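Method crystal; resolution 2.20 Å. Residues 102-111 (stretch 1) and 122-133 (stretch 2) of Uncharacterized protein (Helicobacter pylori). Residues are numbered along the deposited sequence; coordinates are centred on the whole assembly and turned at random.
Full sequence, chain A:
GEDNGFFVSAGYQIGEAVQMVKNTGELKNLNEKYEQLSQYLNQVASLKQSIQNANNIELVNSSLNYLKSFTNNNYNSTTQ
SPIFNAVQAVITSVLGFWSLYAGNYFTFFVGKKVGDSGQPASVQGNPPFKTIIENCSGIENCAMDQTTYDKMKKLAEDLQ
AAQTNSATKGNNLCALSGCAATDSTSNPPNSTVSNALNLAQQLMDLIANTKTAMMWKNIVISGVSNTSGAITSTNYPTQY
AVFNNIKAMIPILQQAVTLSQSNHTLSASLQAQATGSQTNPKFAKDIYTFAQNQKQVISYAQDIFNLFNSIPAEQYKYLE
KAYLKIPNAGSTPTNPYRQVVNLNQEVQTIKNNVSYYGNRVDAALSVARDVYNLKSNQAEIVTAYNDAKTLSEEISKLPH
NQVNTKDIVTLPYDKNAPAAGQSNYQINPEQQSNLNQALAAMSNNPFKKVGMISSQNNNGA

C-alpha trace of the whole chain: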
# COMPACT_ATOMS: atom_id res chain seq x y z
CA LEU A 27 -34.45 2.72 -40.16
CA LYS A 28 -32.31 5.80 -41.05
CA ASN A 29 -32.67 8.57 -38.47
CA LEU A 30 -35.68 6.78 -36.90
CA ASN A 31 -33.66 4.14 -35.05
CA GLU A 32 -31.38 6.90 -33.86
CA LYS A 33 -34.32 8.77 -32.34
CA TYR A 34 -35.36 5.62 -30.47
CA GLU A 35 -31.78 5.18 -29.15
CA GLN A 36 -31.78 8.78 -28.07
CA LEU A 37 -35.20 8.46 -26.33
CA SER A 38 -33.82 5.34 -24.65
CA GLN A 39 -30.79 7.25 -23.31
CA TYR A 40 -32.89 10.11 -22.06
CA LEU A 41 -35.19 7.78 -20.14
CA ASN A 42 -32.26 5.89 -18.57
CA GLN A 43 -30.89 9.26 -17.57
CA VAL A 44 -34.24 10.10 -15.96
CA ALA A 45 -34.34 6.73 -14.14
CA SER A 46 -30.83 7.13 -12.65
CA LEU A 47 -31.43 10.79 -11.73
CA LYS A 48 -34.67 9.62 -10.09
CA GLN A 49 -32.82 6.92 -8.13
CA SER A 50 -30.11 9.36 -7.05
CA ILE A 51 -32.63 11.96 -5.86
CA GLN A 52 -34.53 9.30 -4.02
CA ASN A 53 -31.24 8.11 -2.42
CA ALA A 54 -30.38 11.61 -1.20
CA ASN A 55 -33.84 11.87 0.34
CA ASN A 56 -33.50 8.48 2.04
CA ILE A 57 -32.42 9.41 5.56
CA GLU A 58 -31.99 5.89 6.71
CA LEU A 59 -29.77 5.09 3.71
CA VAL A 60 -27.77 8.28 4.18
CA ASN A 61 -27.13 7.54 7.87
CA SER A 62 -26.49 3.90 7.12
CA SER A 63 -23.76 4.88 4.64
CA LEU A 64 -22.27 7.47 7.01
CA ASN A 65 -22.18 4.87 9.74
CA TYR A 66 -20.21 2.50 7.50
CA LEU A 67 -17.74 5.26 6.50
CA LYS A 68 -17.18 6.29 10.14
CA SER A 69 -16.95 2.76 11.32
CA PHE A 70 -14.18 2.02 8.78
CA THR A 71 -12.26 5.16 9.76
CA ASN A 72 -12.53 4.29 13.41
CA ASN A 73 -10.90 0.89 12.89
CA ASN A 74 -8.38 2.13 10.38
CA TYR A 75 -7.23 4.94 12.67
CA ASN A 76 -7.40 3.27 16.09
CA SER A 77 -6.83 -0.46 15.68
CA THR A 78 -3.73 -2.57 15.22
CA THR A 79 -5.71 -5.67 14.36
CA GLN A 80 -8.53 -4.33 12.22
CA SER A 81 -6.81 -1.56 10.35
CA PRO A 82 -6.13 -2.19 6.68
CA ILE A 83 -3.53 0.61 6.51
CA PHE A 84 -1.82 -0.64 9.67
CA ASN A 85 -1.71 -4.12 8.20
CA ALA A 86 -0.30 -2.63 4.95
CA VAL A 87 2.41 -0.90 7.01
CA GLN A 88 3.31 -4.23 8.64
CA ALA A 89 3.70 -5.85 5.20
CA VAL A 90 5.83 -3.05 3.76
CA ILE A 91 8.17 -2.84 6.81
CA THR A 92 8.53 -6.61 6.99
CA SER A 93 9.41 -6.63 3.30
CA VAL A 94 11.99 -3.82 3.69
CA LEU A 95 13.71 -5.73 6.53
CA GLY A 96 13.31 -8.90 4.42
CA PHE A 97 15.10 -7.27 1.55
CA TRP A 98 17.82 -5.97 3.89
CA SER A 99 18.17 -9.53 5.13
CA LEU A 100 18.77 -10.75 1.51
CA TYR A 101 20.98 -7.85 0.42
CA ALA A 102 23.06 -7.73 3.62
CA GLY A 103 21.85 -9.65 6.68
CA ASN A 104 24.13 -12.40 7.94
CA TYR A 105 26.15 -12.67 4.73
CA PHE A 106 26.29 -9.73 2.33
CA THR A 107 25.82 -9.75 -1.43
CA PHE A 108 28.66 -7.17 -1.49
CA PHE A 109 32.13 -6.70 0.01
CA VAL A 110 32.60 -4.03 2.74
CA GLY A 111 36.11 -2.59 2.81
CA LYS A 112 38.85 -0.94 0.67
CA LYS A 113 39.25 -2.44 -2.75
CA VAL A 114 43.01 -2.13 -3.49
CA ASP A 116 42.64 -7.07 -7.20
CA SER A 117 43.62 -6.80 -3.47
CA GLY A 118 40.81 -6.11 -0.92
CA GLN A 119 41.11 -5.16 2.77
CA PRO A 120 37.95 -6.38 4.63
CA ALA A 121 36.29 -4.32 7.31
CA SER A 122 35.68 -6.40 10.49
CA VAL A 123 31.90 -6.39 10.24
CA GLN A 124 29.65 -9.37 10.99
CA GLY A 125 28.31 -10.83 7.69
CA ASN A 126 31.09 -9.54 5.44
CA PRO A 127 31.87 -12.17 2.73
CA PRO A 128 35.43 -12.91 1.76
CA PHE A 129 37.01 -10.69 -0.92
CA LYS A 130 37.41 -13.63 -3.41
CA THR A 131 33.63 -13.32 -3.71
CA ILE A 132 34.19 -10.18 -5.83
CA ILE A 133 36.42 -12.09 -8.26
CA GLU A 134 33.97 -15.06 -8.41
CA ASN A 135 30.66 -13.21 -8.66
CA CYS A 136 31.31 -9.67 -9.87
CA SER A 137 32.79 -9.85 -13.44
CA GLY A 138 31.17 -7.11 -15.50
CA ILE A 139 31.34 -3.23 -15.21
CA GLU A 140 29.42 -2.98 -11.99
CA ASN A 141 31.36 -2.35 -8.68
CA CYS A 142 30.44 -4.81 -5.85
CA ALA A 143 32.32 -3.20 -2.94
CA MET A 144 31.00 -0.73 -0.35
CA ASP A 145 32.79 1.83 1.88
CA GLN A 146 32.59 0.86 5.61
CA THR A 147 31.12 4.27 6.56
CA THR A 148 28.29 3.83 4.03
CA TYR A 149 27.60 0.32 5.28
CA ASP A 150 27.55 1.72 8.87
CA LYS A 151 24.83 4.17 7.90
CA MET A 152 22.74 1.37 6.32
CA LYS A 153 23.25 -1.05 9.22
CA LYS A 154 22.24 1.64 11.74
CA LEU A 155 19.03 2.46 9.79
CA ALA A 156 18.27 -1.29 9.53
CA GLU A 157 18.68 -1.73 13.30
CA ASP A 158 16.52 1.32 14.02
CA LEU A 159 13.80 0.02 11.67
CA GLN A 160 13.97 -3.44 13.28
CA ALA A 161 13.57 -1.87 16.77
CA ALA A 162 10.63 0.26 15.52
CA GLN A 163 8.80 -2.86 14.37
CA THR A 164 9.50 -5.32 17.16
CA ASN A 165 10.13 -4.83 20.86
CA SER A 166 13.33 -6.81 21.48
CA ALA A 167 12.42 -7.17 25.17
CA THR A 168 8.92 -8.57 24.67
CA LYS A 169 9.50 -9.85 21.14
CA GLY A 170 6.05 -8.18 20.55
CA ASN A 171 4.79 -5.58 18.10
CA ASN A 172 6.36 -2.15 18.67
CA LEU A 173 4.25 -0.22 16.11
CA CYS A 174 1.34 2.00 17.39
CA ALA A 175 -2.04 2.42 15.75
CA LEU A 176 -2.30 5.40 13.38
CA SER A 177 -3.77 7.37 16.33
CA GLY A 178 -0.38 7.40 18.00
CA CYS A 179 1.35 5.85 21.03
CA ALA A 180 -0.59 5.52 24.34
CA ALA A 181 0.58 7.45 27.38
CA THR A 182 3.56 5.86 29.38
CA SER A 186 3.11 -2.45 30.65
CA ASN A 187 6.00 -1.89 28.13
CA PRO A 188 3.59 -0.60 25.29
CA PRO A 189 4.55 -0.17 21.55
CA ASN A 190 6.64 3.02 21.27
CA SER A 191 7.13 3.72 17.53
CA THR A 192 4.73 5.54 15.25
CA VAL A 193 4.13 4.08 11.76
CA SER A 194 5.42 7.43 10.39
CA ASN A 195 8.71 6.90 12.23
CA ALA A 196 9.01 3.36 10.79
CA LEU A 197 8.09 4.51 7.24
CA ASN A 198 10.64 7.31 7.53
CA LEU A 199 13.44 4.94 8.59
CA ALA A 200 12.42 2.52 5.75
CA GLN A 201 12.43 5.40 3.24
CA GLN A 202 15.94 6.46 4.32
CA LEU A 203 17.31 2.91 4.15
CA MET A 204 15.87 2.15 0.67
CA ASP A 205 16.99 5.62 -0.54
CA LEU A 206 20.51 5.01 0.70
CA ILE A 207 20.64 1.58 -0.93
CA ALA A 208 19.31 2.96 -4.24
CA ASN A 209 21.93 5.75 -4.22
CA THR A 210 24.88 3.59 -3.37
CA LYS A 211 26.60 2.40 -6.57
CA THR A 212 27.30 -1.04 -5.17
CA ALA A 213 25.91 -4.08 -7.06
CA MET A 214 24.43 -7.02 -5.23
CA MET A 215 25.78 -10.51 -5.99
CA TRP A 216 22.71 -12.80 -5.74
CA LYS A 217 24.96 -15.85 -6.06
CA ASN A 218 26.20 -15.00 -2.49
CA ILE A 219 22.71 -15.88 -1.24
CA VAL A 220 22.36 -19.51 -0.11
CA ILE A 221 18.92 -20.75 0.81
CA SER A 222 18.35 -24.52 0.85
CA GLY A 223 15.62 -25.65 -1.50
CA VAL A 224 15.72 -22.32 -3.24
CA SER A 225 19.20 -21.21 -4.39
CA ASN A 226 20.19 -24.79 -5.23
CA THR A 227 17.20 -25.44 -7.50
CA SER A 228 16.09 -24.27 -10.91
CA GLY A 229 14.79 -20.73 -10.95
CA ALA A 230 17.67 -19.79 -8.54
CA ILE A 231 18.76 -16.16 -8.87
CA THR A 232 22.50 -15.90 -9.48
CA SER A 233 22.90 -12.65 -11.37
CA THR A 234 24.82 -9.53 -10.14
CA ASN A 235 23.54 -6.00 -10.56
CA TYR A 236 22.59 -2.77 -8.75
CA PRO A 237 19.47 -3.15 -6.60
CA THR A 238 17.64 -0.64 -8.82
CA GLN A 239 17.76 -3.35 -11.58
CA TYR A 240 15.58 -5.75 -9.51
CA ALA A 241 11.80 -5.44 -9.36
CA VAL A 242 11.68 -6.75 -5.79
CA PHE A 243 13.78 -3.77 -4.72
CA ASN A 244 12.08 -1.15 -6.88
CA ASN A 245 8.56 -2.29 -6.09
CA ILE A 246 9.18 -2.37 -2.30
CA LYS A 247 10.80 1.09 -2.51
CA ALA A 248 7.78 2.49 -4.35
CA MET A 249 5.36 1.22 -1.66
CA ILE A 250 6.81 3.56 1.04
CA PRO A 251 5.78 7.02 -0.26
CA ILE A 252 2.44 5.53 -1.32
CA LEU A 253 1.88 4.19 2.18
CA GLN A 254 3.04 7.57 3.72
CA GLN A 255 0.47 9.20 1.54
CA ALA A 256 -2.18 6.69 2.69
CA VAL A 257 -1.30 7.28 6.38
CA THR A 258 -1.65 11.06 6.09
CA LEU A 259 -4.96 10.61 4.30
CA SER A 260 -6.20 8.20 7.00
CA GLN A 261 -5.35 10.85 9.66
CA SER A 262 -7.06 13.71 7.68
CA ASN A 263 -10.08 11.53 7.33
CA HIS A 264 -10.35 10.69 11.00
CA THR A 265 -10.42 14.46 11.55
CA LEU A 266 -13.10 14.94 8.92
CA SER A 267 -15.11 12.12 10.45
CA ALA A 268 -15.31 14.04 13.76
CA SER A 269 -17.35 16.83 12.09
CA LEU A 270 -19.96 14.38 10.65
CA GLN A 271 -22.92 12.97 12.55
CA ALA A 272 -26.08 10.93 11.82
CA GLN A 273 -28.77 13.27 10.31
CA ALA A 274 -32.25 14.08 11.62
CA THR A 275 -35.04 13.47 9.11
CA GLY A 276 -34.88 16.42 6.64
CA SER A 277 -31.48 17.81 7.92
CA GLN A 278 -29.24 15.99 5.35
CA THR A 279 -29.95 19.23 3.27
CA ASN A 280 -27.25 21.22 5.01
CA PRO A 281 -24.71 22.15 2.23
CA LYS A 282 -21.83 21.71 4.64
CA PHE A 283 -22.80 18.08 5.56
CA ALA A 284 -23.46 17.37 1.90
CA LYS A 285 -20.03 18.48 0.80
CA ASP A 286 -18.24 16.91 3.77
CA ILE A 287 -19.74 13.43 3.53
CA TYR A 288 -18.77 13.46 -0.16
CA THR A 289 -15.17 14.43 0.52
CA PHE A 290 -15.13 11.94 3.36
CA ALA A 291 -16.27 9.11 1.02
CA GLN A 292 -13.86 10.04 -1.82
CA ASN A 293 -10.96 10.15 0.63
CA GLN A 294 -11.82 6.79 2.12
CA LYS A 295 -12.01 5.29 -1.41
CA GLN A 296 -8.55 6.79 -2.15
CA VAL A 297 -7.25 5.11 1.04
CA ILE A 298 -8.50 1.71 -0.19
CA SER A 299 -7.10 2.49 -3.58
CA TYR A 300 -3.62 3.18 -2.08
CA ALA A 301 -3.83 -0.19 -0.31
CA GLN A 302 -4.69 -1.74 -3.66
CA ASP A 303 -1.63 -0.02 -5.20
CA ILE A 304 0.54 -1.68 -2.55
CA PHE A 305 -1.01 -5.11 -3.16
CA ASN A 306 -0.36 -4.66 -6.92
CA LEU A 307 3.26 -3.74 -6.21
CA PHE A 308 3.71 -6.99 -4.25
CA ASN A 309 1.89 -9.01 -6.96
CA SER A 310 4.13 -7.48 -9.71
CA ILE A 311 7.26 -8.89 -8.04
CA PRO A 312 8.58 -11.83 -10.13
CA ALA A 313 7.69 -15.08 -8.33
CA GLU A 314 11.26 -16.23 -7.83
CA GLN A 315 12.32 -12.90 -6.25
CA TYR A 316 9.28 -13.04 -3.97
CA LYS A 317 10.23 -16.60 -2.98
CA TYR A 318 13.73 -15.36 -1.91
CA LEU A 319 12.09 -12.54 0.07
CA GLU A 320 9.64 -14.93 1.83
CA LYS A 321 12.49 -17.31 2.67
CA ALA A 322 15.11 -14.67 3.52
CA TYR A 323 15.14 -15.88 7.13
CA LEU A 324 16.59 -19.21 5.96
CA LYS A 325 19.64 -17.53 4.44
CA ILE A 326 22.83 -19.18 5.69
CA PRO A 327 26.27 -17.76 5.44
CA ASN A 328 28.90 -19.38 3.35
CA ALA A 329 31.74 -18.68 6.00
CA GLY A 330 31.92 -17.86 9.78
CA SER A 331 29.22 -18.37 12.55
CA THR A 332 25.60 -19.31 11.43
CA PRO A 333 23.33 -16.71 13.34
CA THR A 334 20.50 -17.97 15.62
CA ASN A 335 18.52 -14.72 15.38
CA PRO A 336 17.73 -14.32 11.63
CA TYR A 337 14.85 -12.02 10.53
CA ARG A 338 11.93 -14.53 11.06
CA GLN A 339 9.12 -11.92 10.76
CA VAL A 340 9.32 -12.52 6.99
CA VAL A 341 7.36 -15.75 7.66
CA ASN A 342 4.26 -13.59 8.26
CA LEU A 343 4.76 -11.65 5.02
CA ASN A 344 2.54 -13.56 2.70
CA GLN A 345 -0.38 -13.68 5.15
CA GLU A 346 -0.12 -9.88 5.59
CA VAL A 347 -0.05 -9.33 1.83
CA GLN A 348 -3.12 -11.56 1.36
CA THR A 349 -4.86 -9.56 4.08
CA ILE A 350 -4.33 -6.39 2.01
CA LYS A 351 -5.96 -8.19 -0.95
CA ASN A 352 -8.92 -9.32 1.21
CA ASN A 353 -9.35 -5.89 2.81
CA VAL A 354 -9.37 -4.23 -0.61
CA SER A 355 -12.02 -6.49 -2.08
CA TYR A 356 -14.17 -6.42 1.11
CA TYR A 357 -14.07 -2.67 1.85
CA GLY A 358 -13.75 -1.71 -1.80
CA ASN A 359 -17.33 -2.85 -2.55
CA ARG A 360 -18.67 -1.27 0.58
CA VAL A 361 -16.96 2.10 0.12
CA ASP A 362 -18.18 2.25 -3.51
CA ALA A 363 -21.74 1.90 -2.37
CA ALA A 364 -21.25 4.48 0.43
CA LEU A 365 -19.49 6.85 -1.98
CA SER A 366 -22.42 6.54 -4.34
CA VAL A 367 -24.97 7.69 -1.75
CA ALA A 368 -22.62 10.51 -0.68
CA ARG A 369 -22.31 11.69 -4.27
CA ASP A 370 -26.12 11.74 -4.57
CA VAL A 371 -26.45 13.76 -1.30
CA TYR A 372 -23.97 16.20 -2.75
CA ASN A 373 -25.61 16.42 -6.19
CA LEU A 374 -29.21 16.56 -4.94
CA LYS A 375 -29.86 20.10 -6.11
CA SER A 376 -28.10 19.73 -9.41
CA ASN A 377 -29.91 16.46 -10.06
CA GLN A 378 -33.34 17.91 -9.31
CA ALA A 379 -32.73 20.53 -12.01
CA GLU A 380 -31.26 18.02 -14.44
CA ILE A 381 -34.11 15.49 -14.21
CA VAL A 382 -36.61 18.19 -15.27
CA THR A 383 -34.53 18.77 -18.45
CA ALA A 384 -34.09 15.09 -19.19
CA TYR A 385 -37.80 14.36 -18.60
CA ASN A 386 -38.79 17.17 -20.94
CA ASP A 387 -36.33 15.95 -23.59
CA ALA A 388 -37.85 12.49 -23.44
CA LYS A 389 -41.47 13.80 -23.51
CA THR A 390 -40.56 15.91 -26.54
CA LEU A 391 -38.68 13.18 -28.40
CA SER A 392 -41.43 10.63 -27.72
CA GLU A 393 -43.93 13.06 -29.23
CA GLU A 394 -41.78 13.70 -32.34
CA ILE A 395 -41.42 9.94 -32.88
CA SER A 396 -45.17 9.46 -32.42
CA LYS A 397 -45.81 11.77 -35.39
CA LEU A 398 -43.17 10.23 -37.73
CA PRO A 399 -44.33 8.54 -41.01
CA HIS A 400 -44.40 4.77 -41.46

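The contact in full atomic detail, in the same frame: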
# COMPACT_ATOMS: atom_id res chain seq x y z
N ALA A 102 21.99 -7.82 2.64
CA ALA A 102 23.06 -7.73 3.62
C ALA A 102 22.88 -8.86 4.63
O ALA A 102 23.39 -9.98 4.43
CB ALA A 102 23.05 -6.36 4.32
N GLY A 103 22.21 -8.58 5.76
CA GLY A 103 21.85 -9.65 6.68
C GLY A 103 23.08 -10.31 7.27
O GLY A 103 24.05 -9.62 7.65
N ASN A 104 23.07 -11.65 7.30
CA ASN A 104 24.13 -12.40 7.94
C ASN A 104 25.25 -12.78 6.99
O ASN A 104 26.23 -13.43 7.38
CB ASN A 104 23.59 -13.62 8.67
CG ASN A 104 22.86 -14.60 7.67
OD1 ASN A 104 23.07 -14.55 6.45
ND2 ASN A 104 22.01 -15.45 8.18
N TYR A 105 25.12 -12.37 5.72
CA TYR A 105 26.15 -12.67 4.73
C TYR A 105 25.86 -11.82 3.50
O TYR A 105 24.92 -12.14 2.74
CB TYR A 105 26.12 -14.18 4.40
CG TYR A 105 27.27 -14.61 3.55
CD1 TYR A 105 28.55 -14.85 4.10
CD2 TYR A 105 27.11 -14.81 2.20
CE1 TYR A 105 29.62 -15.25 3.31
CE2 TYR A 105 28.17 -15.22 1.40
CZ TYR A 105 29.40 -15.43 1.94
OH TYR A 105 30.42 -15.79 1.11
N PHE A 106 26.63 -10.75 3.32
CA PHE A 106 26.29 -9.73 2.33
C PHE A 106 26.41 -10.22 0.88
O PHE A 106 27.17 -11.12 0.58
CB PHE A 106 27.19 -8.48 2.46
CG PHE A 106 27.41 -8.01 3.91
CD1 PHE A 106 26.46 -8.28 4.89
CD2 PHE A 106 28.55 -7.29 4.22
CE1 PHE A 106 26.64 -7.86 6.22
CE2 PHE A 106 28.75 -6.83 5.58
CZ PHE A 106 27.80 -7.15 6.57
N THR A 107 25.68 -9.54 0.00
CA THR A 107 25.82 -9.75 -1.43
C THR A 107 26.83 -8.74 -1.98
O THR A 107 26.94 -8.54 -3.20
CB THR A 107 24.46 -9.57 -2.13
OG1 THR A 107 24.02 -8.23 -1.92
CG2 THR A 107 23.43 -10.55 -1.57
N PHE A 108 27.60 -8.12 -1.08
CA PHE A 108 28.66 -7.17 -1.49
C PHE A 108 29.80 -7.25 -0.48
O PHE A 108 29.64 -7.81 0.62
CB PHE A 108 28.09 -5.75 -1.56
CG PHE A 108 27.33 -5.34 -0.32
CD1 PHE A 108 28.02 -4.75 0.79
CD2 PHE A 108 25.96 -5.55 -0.22
CE1 PHE A 108 27.31 -4.37 1.95
CE2 PHE A 108 25.25 -5.15 0.93
CZ PHE A 108 25.93 -4.58 2.04
N PHE A 109 30.96 -6.69 -0.84
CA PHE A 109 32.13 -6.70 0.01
C PHE A 109 32.32 -5.31 0.69
O PHE A 109 32.35 -4.27 0.01
CB PHE A 109 33.36 -6.99 -0.83
CG PHE A 109 34.65 -6.96 -0.06
CD1 PHE A 109 35.00 -8.00 0.81
CD2 PHE A 109 35.53 -5.85 -0.21
CE1 PHE A 109 36.21 -7.95 1.53
CE2 PHE A 109 36.73 -5.82 0.49
CZ PHE A 109 37.09 -6.88 1.35
N VAL A 110 32.40 -5.30 2.01
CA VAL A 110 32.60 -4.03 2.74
C VAL A 110 34.08 -3.90 3.05
O VAL A 110 34.64 -4.70 3.78
CB VAL A 110 31.82 -3.97 4.04
CG1 VAL A 110 32.20 -2.69 4.86
CG2 VAL A 110 30.33 -4.01 3.77
N GLY A 111 34.72 -2.90 2.47
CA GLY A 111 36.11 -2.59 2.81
C GLY A 111 36.76 -1.87 1.62
O GLY A 111 36.06 -1.46 0.64
N SER A 122 36.08 -5.37 9.52
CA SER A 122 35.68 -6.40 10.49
C SER A 122 34.22 -6.24 10.89
O SER A 122 33.92 -5.91 12.04
CB SER A 122 36.54 -6.33 11.75
OG SER A 122 37.81 -6.71 11.48
N VAL A 123 33.31 -6.46 9.95
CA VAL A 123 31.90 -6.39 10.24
C VAL A 123 31.19 -7.73 10.03
O VAL A 123 31.39 -8.41 9.04
CB VAL A 123 31.22 -5.27 9.45
CG1 VAL A 123 31.88 -3.87 9.77
CG2 VAL A 123 31.23 -5.54 7.94
N GLN A 124 30.36 -8.10 11.00
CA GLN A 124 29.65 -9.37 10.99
C GLN A 124 28.86 -9.49 9.68
O GLN A 124 28.05 -8.62 9.34
CB GLN A 124 28.70 -9.37 12.17
CG GLN A 124 28.41 -10.72 12.69
CD GLN A 124 27.57 -10.69 13.93
OE1 GLN A 124 27.03 -9.65 14.29
NE2 GLN A 124 27.42 -11.80 14.59
N GLY A 125 29.07 -10.59 8.93
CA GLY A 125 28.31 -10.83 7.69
C GLY A 125 29.11 -10.51 6.44
O GLY A 125 28.66 -10.83 5.31
N ASN A 126 30.30 -9.93 6.59
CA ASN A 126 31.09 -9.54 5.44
C ASN A 126 31.64 -10.80 4.72
O ASN A 126 32.28 -11.60 5.33
CB ASN A 126 32.27 -8.68 5.86
CG ASN A 126 32.79 -7.76 4.76
OD1 ASN A 126 32.10 -7.48 3.77
ND2 ASN A 126 33.99 -7.18 4.98
N PRO A 127 31.35 -10.96 3.42
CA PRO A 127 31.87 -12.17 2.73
C PRO A 127 33.32 -12.00 2.44
O PRO A 127 33.82 -10.88 2.47
CB PRO A 127 31.10 -12.17 1.38
CG PRO A 127 30.78 -10.74 1.08
CD PRO A 127 30.56 -10.06 2.52
N PRO A 128 34.04 -13.10 2.14
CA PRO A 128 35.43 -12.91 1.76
C PRO A 128 35.58 -12.13 0.42
O PRO A 128 34.69 -12.13 -0.42
CB PRO A 128 35.95 -14.34 1.61
CG PRO A 128 34.73 -15.16 1.38
CD PRO A 128 33.61 -14.51 2.12
N PHE A 129 36.75 -11.51 0.24
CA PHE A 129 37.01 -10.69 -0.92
C PHE A 129 36.97 -11.50 -2.22
O PHE A 129 36.55 -10.97 -3.26
CB PHE A 129 38.36 -10.07 -0.80
CG PHE A 129 38.70 -9.18 -1.93
CD1 PHE A 129 37.93 -8.04 -2.20
CD2 PHE A 129 39.81 -9.43 -2.71
CE1 PHE A 129 38.25 -7.18 -3.26
CE2 PHE A 129 40.14 -8.55 -3.75
CZ PHE A 129 39.35 -7.43 -4.02
N LYS A 130 37.39 -12.78 -2.20
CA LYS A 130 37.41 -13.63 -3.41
C LYS A 130 36.02 -13.70 -4.05
O LYS A 130 35.87 -14.02 -5.22
CB LYS A 130 37.85 -15.02 -3.05
CG LYS A 130 36.87 -15.82 -2.27
CD LYS A 130 37.49 -17.18 -1.87
CE LYS A 130 36.48 -17.93 -0.98
NZ LYS A 130 36.97 -19.25 -0.50
N THR A 131 35.01 -13.38 -3.26
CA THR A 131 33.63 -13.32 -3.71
C THR A 131 33.46 -12.28 -4.85
O THR A 131 32.66 -12.48 -5.76
CB THR A 131 32.79 -13.03 -2.47
OG1 THR A 131 31.95 -14.10 -2.22
CG2 THR A 131 32.06 -11.75 -2.48
N ILE A 132 34.22 -11.19 -4.80
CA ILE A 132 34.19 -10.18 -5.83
C ILE A 132 34.73 -10.76 -7.16
O ILE A 132 34.15 -10.55 -8.24
CB ILE A 132 35.08 -8.96 -5.47
CG1 ILE A 132 34.50 -8.18 -4.30
CG2 ILE A 132 35.24 -7.98 -6.67
CD1 ILE A 132 33.10 -7.67 -4.52
N ILE A 133 35.85 -11.44 -7.10
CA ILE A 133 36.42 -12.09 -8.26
C ILE A 133 35.41 -13.13 -8.85
O ILE A 133 35.15 -13.14 -10.05
CB ILE A 133 37.75 -12.76 -7.90
CG1 ILE A 133 38.82 -11.65 -7.81
CG2 ILE A 133 38.17 -13.80 -8.96
CD1 ILE A 133 40.11 -12.13 -7.22
O HOH W 1 25.40 -9.27 10.02

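Stretch 2 opens its contact at Val-123, which points toward stretch 1 and sets CG2 at the edge of the Phe-106 ring, 3.7 Å from CE2. Val-123 also starts a type II turn that ends at Asn-126, closed by Asn-126 N to Val-123 O at 3.1 Å. Within this turn Gln-124 contributes its carbonyl: one water donates to both Gln-124 O (2.8 Å) and Gly-103 O (2.7 Å), joining two acceptors that could not bond directly.

Gly-125 is where the backbones come closest. Its N-H-accepting carbonyl takes Phe-106 N (N to O 2.8 Å), while its CA lies over the Phe-106 ring face and 3.3 Å from Asn-104 O. A CB here would clash with Phe-106 CE1 and Gly-103 O, and the backbone angles by themselves call for glycine.

Asn-126 then uses its amide like a piece of strand backbone: OD1 accepts from Val-110 N and ND2 donates to Val-110 O, both at 2.8 Å, so one side chain satisfies both polar groups of one residue.

Pro-127 packs CD against Phe-106 CB and CB against Tyr-105 CZ, each at 3.7 Å. Phe-129 turns its edge to the Phe-109 face, ring centroids 5.0 Å apart, and Ile-132 CD1 reaches Phe-109 CB at 3.8 Å, adding a further apolar contact to the same residue.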